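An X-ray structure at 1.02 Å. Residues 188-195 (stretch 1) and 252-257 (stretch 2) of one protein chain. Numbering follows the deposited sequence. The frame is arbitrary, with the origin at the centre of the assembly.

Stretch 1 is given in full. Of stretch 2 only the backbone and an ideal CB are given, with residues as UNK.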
# COMPACT_ATOMS: atom_id res chain seq x y z
N GLY A 188 -2.44 17.81 -6.01
CA GLY A 188 -2.94 17.12 -7.18
C GLY A 188 -3.53 15.80 -6.78
O GLY A 188 -3.47 15.41 -5.61
N PRO A 189 -4.07 15.07 -7.75
CA PRO A 189 -4.62 13.75 -7.47
C PRO A 189 -3.63 12.89 -6.70
O PRO A 189 -2.43 12.83 -7.02
CB PRO A 189 -4.90 13.18 -8.85
CG PRO A 189 -5.15 14.38 -9.71
CD PRO A 189 -4.24 15.46 -9.17
N VAL A 190 -4.16 12.20 -5.70
CA VAL A 190 -3.36 11.29 -4.88
C VAL A 190 -3.23 9.91 -5.51
O VAL A 190 -2.24 9.21 -5.29
CB VAL A 190 -3.98 11.23 -3.47
CG1 VAL A 190 -3.25 10.23 -2.59
CG2 VAL A 190 -3.98 12.62 -2.85
N ALA A 191 -4.21 9.52 -6.29
CA ALA A 191 -4.26 8.21 -6.94
C ALA A 191 -4.98 8.36 -8.27
O ALA A 191 -5.96 7.68 -8.56
CB ALA A 191 -4.94 7.19 -6.03
N GLY A 192 -4.49 9.28 -9.10
CA GLY A 192 -5.17 9.58 -10.35
C GLY A 192 -5.23 8.36 -11.25
O GLY A 192 -4.26 7.61 -11.38
N SER A 193 -6.38 8.17 -11.92
CA SER A 193 -6.58 6.97 -12.71
C SER A 193 -5.69 6.93 -13.94
O SER A 193 -5.33 5.84 -14.39
CB SER A 193 -8.03 6.88 -13.15
OG SER A 193 -8.45 8.03 -13.85
N ASP A 194 -5.36 8.09 -14.51
CA ASP A 194 -4.49 8.13 -15.68
C ASP A 194 -3.08 7.67 -15.31
O ASP A 194 -2.48 6.81 -15.98
CB ASP A 194 -4.52 9.52 -16.34
CG ASP A 194 -4.18 10.67 -15.39
OD1 ASP A 194 -4.18 10.54 -14.16
OD2 ASP A 194 -3.93 11.77 -15.94
N TRP A 195 -2.55 8.21 -14.22
CA TRP A 195 -1.27 7.78 -13.66
C TRP A 195 -1.30 6.31 -13.26
O TRP A 195 -0.36 5.56 -13.55
CB TRP A 195 -0.98 8.70 -12.47
CG TRP A 195 0.16 8.37 -11.60
CD1 TRP A 195 1.47 8.66 -11.82
CD2 TRP A 195 0.10 7.76 -10.29
NE1 TRP A 195 2.24 8.26 -10.76
CE2 TRP A 195 1.43 7.70 -9.81
CE3 TRP A 195 -0.94 7.28 -9.48
CZ2 TRP A 195 1.74 7.16 -8.55
CZ3 TRP A 195 -0.62 6.75 -8.24
CH2 TRP A 195 0.70 6.70 -7.78
N UNK A 252 -12.87 14.14 -14.21
CA UNK A 252 -13.11 12.89 -14.93
C UNK A 252 -11.84 12.31 -15.52
O UNK A 252 -11.69 11.09 -15.57
CB UNK A 252 -14.14 13.11 -16.04
N UNK A 253 -10.90 13.16 -15.94
CA UNK A 253 -9.67 12.68 -16.55
C UNK A 253 -8.78 11.90 -15.61
O UNK A 253 -7.96 11.10 -16.06
CB UNK A 253 -8.88 13.86 -17.12
N UNK A 254 -8.92 12.13 -14.31
CA UNK A 254 -8.12 11.42 -13.31
C UNK A 254 -8.98 10.64 -12.33
O UNK A 254 -8.44 10.08 -11.36
CB UNK A 254 -7.24 12.41 -12.54
N UNK A 255 -10.29 10.62 -12.51
CA UNK A 255 -11.22 10.01 -11.56
C UNK A 255 -10.84 10.36 -10.13
O UNK A 255 -10.60 9.50 -9.28
CB UNK A 255 -11.25 8.49 -11.74
N UNK A 256 -10.82 11.66 -9.86
CA UNK A 256 -10.45 12.17 -8.54
C UNK A 256 -11.37 13.33 -8.19
O UNK A 256 -11.82 14.05 -9.08
CB UNK A 256 -8.98 12.61 -8.50
N UNK A 257 -11.60 13.52 -6.90
CA UNK A 257 -12.46 14.57 -6.39
C UNK A 257 -11.61 15.69 -5.82
O UNK A 257 -10.67 15.43 -5.07
CB UNK A 257 -13.42 14.02 -5.33

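Position 252 has its CA-to-CB bond pointing away from stretch 1, and nothing of that stretch lies within 5.5 Å of the ideal CB. Stretch 1 sets no preference here, and almost any side chain would fit. The residue is A252, which makes no contact.

At position 253 the bond points sideways. Phi/psi of -65/-24 is open to every residue type, and there is room for a CB. Stretch 1 therefore does not require glycine. The residue is G253. Its carbonyl does the touching: O of G253 lies 3.8 Å from CB of D194 and also 3.8 Å from OG of S193.

Position 254 lies against stretch 1, its CA-to-CB bond pointing sideways. CA of position 254 is 4.6 Å from CA of G192, the N-cap residue. O of position 254 accepts a hydrogen bond from N of S193, 2.9 Å from N to O at 167°. That NH is in the first turn of the helix, where no earlier carbonyl of the helix serves it. CA of G192 adds a CA-H...O contact, 3.5 Å from O of position 254. The ideal CB is 3.9 Å from OD1 of D194 and 4.0 Å from CG of P189, so a small or branched side chain, polar or not, would suit. The residue is T254, with chi1 in p. Its CG2 packs 3.5 Å from OD1 of D194, and its OG1 lies 3.7 Å from CG of P189.

Position 255 has phi/psi of 43/59, a left-handed conformation. Glycine, asparagine or aspartate would take it readily, though others can. The bond points sideways, and the ideal CB is 3.5 Å from OG of S193. Several polar or aromatic side chains could lie beside that hydroxyl. The residue is H255, with chi1 in m. OG of S193 sits at the ring edge, near its plane, 3.3 Å from CD2 of H255.

At position 256 the bond points toward stretch 1, with extended strand angles. The ideal CB is 4.1 Å from CB of P189 and 5.2 Å from CA of G192. A small side chain would suit, such as alanine, serine or cysteine. The residue is S256. Its OG packs 3.6 Å from CB of P189 and donates to O of T254, 2.9 Å away. Water 1 donates to OG of S256 at 2.7 Å and accepts from N of A191 at 2.9 Å, bridging the stretches.

Position 257 is out of reach, so stretch 1 does not select its side chain. The residue is L257.

Stretch 2 252-257: AGTHSL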
# COMPACT_ATOMS: atom_id res chain seq x y z
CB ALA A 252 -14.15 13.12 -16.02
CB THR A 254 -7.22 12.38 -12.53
OG1 THR A 254 -8.02 13.22 -11.68
CG2 THR A 254 -6.36 13.23 -13.45
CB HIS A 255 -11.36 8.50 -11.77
CG HIS A 255 -12.15 8.16 -12.98
ND1 HIS A 255 -13.52 8.30 -13.01
CD2 HIS A 255 -11.77 7.80 -14.22
CE1 HIS A 255 -13.95 7.97 -14.22
NE2 HIS A 255 -12.92 7.67 -14.97
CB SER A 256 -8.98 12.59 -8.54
OG SER A 256 -8.14 11.50 -8.88
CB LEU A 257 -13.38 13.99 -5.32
CG LEU A 257 -14.50 14.93 -4.88
CD1 LEU A 257 -15.59 14.98 -5.93
CD2 LEU A 257 -15.06 14.46 -3.54
O HOH W 1 -6.98 10.25 -6.76
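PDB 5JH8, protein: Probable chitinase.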